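Local coordinates for protein carbohydrate deacetylase Agd3 (Neosartorya fumigata, PDB 6NWZ) that removes acetyl groups from an exopolysaccharide, probably by metal-dependent de-N-acetylation of galactosaminogalactan, an activity required for biofilm formation of the fungus, at residues K621-V626 with F676-P681; G613-V618 with A625-A630. All blocks are in the same frame, centred on the assembly; numbering follows the deposited sequence.

Contact 1 (K621-V626 with F676-P681); sequences KKITAV and FTLSTP. With MAN (alpha-D-mannopyranose), chain E.
Val626 and Phe676 form a hydrogen-bonded pair where two antiparallel strands of the C-terminal domain run side by side. Val626 N donates to Phe676 O at 3.0 Å. Phe676 N returns a bond to Val626 O at 2.9 Å. Next comes the non-hydrogen-bonded pair Ala625 and Thr677. Leu678 N then bonds to Thr624 O at 2.9 Å.

Beyond Leu678 the chain turns a corner at Ser679 and Thr680. Pro681 brings it back, and its CB lies 4.0 Å from Thr624 CG2. Thr624 CG2 stands beside its own backbone N (chi1 59°, measured to OG1), which turns the methyl to the proline.

On the buried face, Val626 CG2 meets Phe676 CB at 4.0 Å. The Phe676 ring runs on to Val665 and Val667 of strand 663-667. Leu678 CD2 reaches back to Ile623 CG2 at 4.1 Å, and Phe643 packs on both Val626 and Leu678. Ile623 also touches Leu684, the C-terminal residue that binds a zinc ion together with Glu210, so the strand pair packs against a zinc ligand. The Ile623 side chain is about 10 Å from the zinc ion.

The corner itself is tied to the loop at Ala646, whose O is hydrogen-bonded to Ser679 OG. It carries an O-linked mannose, directed away from 621-626, with Thr680 OG1 bonded to C1 of the sugar at 1.4 Å.

Contact 2 (G613-V618 with A625-A630); sequences GLSYAV and AVTVTA
A beta hairpin of the C-terminal domain pairs 613-618 with 625-630 in antiparallel fashion. Gly613 and Thr629 form one hydrogen-bonded pair, with Gly613 N to Thr629 O at 2.8 Å. Ser615 and Thr627 form the next, with Thr627 N to Ser615 O also at 2.8 Å. Leu614 with Val628 and Tyr616 with Val626 are the non-hydrogen-bonded pairs. Toward the turn, Ala617 N still bonds to Ala625 O.

One face is apolar. Leu614 has CG swung to the far side from its backbone N (chi1 -172°), and this lays CD1 across the neighbouring strand. There CD1 meets Val626 CB at 3.7 Å and Val628 CG2 at 3.9 Å. Tyr616 meets Val626 through its CB, which is 3.8 Å from CG1 of that valine. The Tyr616 ring itself leads away from 625-630, with CG between the backbone N and the carbonyl carbon (chi1 60°). It lies against Val23 and Ser25 of strand 22-31, which is the other antiparallel neighbour of 613-618. Val628 also packs on Ile639 and Val641 of strand 639-643.

The other face carries the hydroxyls of Ser615, Thr627 and Thr629, with small alanines and a glycine. A water sits between Ser615 OG at 2.8 Å and Thr629 OG1 at 2.9 Å, and bonds weakly to Thr627 O. It thus links side chains of both strands. Thr627 OG1 has its partner in a third strand, where it is hydrogen-bonded to Thr675 OG1.

The hairpin is therefore two-sided. Leucine, tyrosine and valines make its buried face. On the partly exposed face the Ser615 and Thr629 hydroxyls are joined through a water, and that of Thr627 is held by Thr675 of the third strand.

How the contacts relate
The centres of contacts 1 and 2 are 11 Å apart. Strand 622-629 is the middle strand of both. It has 613-618 on one edge and 674-683 on the other. Along the chain 613-618 comes first, then the shared strand, then 674-683 after some 45 residues. Ala625 and Val626 belong to both contacts. Ile623 CD1 of contact 1 also packs on Tyr616 CD1 of contact 2 at 3.6 Å. All four segments belong largely to the C-terminal domain. Through strand 22-31, which pairs with 613-618, these strands join the C-terminal domain to the start of the carbohydrate-binding module.

Contact 1 (K621-V626 with F676-P681)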
loop_
_atom_site.group_PDB
_atom_site.type_symbol
_atom_site.label_atom_id
_atom_site.label_comp_id
_atom_site.label_asym_id
_atom_site.label_seq_id
_atom_site.Cartn_x
_atom_site.Cartn_y
_atom_site.Cartn_z
ATOM N N LYS A 621 -25.654 -25.323 12.232
ATOM C CA LYS A 621 -25.644 -24.478 11.036
ATOM C C LYS A 621 -25.244 -23.034 11.329
ATOM O O LYS A 621 -25.561 -22.130 10.546
ATOM C CB LYS A 621 -27.002 -24.516 10.325
ATOM N N LYS A 622 -24.544 -22.788 12.435
ATOM C CA LYS A 622 -24.175 -21.435 12.830
ATOM C C LYS A 622 -22.755 -21.428 13.378
ATOM O O LYS A 622 -22.372 -22.319 14.140
ATOM C CB LYS A 622 -25.143 -20.878 13.888
ATOM C CG LYS A 622 -26.598 -20.808 13.437
ATOM C CD LYS A 622 -27.559 -20.824 14.618
ATOM C CE LYS A 622 -28.152 -19.449 14.867
ATOM N NZ LYS A 622 -28.894 -18.955 13.674
ATOM N N ILE A 623 -21.981 -20.421 12.984
ATOM C CA ILE A 623 -20.631 -20.236 13.510
ATOM C C ILE A 623 -20.736 -19.559 14.870
ATOM O O ILE A 623 -21.333 -18.486 14.994
ATOM C CB ILE A 623 -19.769 -19.408 12.546
ATOM C CG1 ILE A 623 -19.557 -20.169 11.239
ATOM C CG2 ILE A 623 -18.432 -19.065 13.183
ATOM C CD1 ILE A 623 -18.761 -19.399 10.221
ATOM N N THR A 624 -20.150 -20.184 15.894
ATOM C CA THR A 624 -20.304 -19.709 17.262
ATOM C C THR A 624 -19.014 -19.254 17.929
ATOM O O THR A 624 -19.088 -18.504 18.910
ATOM C CB THR A 624 -20.940 -20.801 18.140
ATOM O OG1 THR A 624 -20.116 -21.973 18.124
ATOM C CG2 THR A 624 -22.322 -21.152 17.624
ATOM N N ALA A 625 -17.850 -19.671 17.436
ATOM C CA ALA A 625 -16.593 -19.337 18.091
ATOM C C ALA A 625 -15.445 -19.516 17.110
ATOM O O ALA A 625 -15.590 -20.148 16.061
ATOM C CB ALA A 625 -16.366 -20.195 19.339
ATOM N N VAL A 626 -14.292 -18.944 17.475
ATOM C CA VAL A 626 -13.059 -19.073 16.709
ATOM C C VAL A 626 -11.909 -19.332 17.673
ATOM O O VAL A 626 -11.970 -18.992 18.856
ATOM C CB VAL A 626 -12.757 -17.825 15.850
ATOM C CG1 VAL A 626 -13.784 -17.678 14.747
ATOM C CG2 VAL A 626 -12.727 -16.578 16.717
ATOM N N PHE A 676 -12.406 -17.190 21.073
ATOM C CA PHE A 676 -13.374 -16.114 21.229
ATOM C C PHE A 676 -14.767 -16.628 20.893
ATOM O O PHE A 676 -14.948 -17.360 19.917
ATOM C CB PHE A 676 -13.034 -14.918 20.325
ATOM C CG PHE A 676 -11.703 -14.289 20.623
ATOM C CD1 PHE A 676 -10.549 -14.762 20.022
ATOM C CD2 PHE A 676 -11.607 -13.223 21.504
ATOM C CE1 PHE A 676 -9.322 -14.187 20.297
ATOM C CE2 PHE A 676 -10.384 -12.642 21.783
ATOM C CZ PHE A 676 -9.241 -13.124 21.178
ATOM N N THR A 677 -15.747 -16.237 21.701
ATOM C CA THR A 677 -17.139 -16.607 21.486
ATOM C C THR A 677 -17.879 -15.454 20.822
ATOM O O THR A 677 -17.869 -14.328 21.329
ATOM C CB THR A 677 -17.813 -16.975 22.808
ATOM O OG1 THR A 677 -17.307 -18.232 23.266
ATOM C CG2 THR A 677 -19.319 -17.073 22.633
ATOM N N LEU A 678 -18.518 -15.736 19.689
ATOM C CA LEU A 678 -19.290 -14.717 18.991
ATOM C C LEU A 678 -20.523 -14.345 19.805
ATOM O O LEU A 678 -21.291 -15.217 20.220
ATOM C CB LEU A 678 -19.703 -15.217 17.608
ATOM C CG LEU A 678 -18.807 -14.873 16.419
ATOM C CD1 LEU A 678 -17.344 -15.164 16.715
ATOM C CD2 LEU A 678 -19.268 -15.649 15.200
ATOM N N SER A 679 -20.708 -13.043 20.041
ATOM C CA SER A 679 -21.883 -12.587 20.778
ATOM C C SER A 679 -23.163 -12.941 20.033
ATOM O O SER A 679 -24.109 -13.481 20.616
ATOM C CB SER A 679 -21.799 -11.080 21.015
ATOM O OG SER A 679 -21.745 -10.384 19.783
ATOM N N THR A 680 -23.211 -12.634 18.741
ATOM C CA THR A 680 -24.299 -13.061 17.870
ATOM C C THR A 680 -23.750 -14.063 16.858
ATOM O O THR A 680 -22.993 -13.673 15.953
ATOM C CB THR A 680 -24.939 -11.860 17.164
ATOM O OG1 THR A 680 -25.802 -11.163 18.076
ATOM C CG2 THR A 680 -25.768 -12.312 15.969
ATOM N N PRO A 681 -24.064 -15.352 16.992
ATOM C CA PRO A 681 -23.486 -16.357 16.087
ATOM C C PRO A 681 -23.837 -16.099 14.630
ATOM O O PRO A 681 -24.949 -15.683 14.299
ATOM C CB PRO A 681 -24.101 -17.671 16.581
ATOM C CG PRO A 681 -24.402 -17.425 18.006
ATOM C CD PRO A 681 -24.811 -15.976 18.095
HETATM C C1 MAN E . -25.207 -9.978 18.651
HETATM C C2 MAN E . -26.534 -9.944 19.448
HETATM C C3 MAN E . -27.731 -9.738 18.499
HETATM C C4 MAN E . -27.525 -8.506 17.599
HETATM C C5 MAN E . -26.183 -8.602 16.853
HETATM C C6 MAN E . -25.849 -7.321 16.104
HETATM O O2 MAN E . -26.569 -8.846 20.370
HETATM O O3 MAN E . -28.973 -9.643 19.209
HETATM O O4 MAN E . -28.575 -8.418 16.639
HETATM O O5 MAN E . -25.079 -8.872 17.778
HETATM O O6 MAN E . -24.435 -7.246 15.949
#

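Contact 2 (G613-V618 with A625-A630)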
loop_
_atom_site.group_PDB
_atom_site.type_symbol
_atom_site.label_atom_id
_atom_site.label_comp_id
_atom_site.label_asym_id
_atom_site.label_seq_id
_atom_site.Cartn_x
_atom_site.Cartn_y
_atom_site.Cartn_z
ATOM N N GLY A 613 -2.788 -19.407 12.375
ATOM C CA GLY A 613 -3.978 -19.890 11.704
ATOM C C GLY A 613 -5.204 -19.683 12.566
ATOM O O GLY A 613 -5.114 -19.495 13.785
ATOM N N LEU A 614 -6.359 -19.718 11.911
ATOM C CA LEU A 614 -7.642 -19.592 12.579
ATOM C C LEU A 614 -8.484 -20.825 12.286
ATOM O O LEU A 614 -8.317 -21.484 11.256
ATOM C CB LEU A 614 -8.387 -18.328 12.125
ATOM C CG LEU A 614 -9.667 -17.933 12.869
ATOM C CD1 LEU A 614 -9.365 -17.540 14.307
ATOM C CD2 LEU A 614 -10.377 -16.801 12.146
ATOM N N SER A 615 -9.378 -21.141 13.216
ATOM C CA SER A 615 -10.385 -22.168 13.009
ATOM C C SER A 615 -11.659 -21.721 13.703
ATOM O O SER A 615 -11.614 -21.001 14.703
ATOM C CB SER A 615 -9.934 -23.530 13.546
ATOM O OG SER A 615 -9.674 -23.461 14.936
ATOM N N TYR A 616 -12.799 -22.136 13.161
ATOM C CA TYR A 616 -14.083 -21.763 13.733
ATOM C C TYR A 616 -14.940 -23.000 13.953
ATOM O O TYR A 616 -14.947 -23.922 13.132
ATOM C CB TYR A 616 -14.821 -20.746 12.848
ATOM C CG TYR A 616 -15.127 -21.204 11.440
ATOM C CD1 TYR A 616 -16.321 -21.847 11.142
ATOM C CD2 TYR A 616 -14.233 -20.967 10.402
ATOM C CE1 TYR A 616 -16.612 -22.260 9.852
ATOM C CE2 TYR A 616 -14.516 -21.377 9.108
ATOM C CZ TYR A 616 -15.707 -22.019 8.839
ATOM O OH TYR A 616 -15.996 -22.430 7.557
ATOM N N ALA A 617 -15.654 -23.012 15.076
ATOM C CA ALA A 617 -16.546 -24.108 15.418
ATOM C C ALA A 617 -17.963 -23.787 14.963
ATOM O O ALA A 617 -18.423 -22.646 15.077
ATOM C CB ALA A 617 -16.529 -24.373 16.923
ATOM N N VAL A 618 -18.648 -24.804 14.446
ATOM C CA VAL A 618 -20.006 -24.671 13.931
ATOM C C VAL A 618 -20.931 -25.521 14.789
ATOM O O VAL A 618 -20.637 -26.693 15.055
ATOM C CB VAL A 618 -20.098 -25.086 12.453
ATOM C CG1 VAL A 618 -21.499 -24.823 11.917
ATOM C CG2 VAL A 618 -19.054 -24.348 11.635
ATOM N N ALA A 625 -17.850 -19.671 17.436
ATOM C CA ALA A 625 -16.593 -19.337 18.091
ATOM C C ALA A 625 -15.445 -19.516 17.110
ATOM O O ALA A 625 -15.590 -20.148 16.061
ATOM C CB ALA A 625 -16.366 -20.195 19.339
ATOM N N VAL A 626 -14.292 -18.944 17.475
ATOM C CA VAL A 626 -13.059 -19.073 16.709
ATOM C C VAL A 626 -11.909 -19.332 17.673
ATOM O O VAL A 626 -11.970 -18.992 18.856
ATOM C CB VAL A 626 -12.757 -17.825 15.850
ATOM C CG1 VAL A 626 -13.784 -17.678 14.747
ATOM C CG2 VAL A 626 -12.727 -16.578 16.717
ATOM N N THR A 627 -10.844 -19.939 17.148
ATOM C CA THR A 627 -9.651 -20.255 17.924
ATOM C C THR A 627 -8.418 -19.845 17.134
ATOM O O THR A 627 -8.270 -20.217 15.966
ATOM C CB THR A 627 -9.582 -21.748 18.270
ATOM O OG1 THR A 627 -10.704 -22.101 19.090
ATOM C CG2 THR A 627 -8.294 -22.072 19.015
ATOM N N VAL A 628 -7.539 -19.081 17.778
ATOM C CA VAL A 628 -6.304 -18.600 17.173
ATOM C C VAL A 628 -5.176 -19.539 17.565
ATOM O O VAL A 628 -5.033 -19.890 18.742
ATOM C CB VAL A 628 -5.987 -17.164 17.619
ATOM C CG1 VAL A 628 -4.695 -16.692 16.984
ATOM C CG2 VAL A 628 -7.134 -16.238 17.275
ATOM N N THR A 629 -4.369 -19.937 16.584
ATOM C CA THR A 629 -3.262 -20.850 16.819
ATOM C C THR A 629 -2.055 -20.404 16.009
ATOM O O THR A 629 -2.166 -19.606 15.077
ATOM C CB THR A 629 -3.623 -22.289 16.441
ATOM O OG1 THR A 629 -4.181 -22.299 15.122
ATOM C CG2 THR A 629 -4.627 -22.872 17.420
ATOM N N ALA A 630 -0.899 -20.947 16.375
ATOM C CA ALA A 630 0.347 -20.728 15.651
ATOM C C ALA A 630 1.288 -21.876 15.999
ATOM O O ALA A 630 0.944 -22.762 16.785
ATOM C CB ALA A 630 0.958 -19.367 15.989
HETATM O O HOH W 1 -6.910 -23.009 14.580
#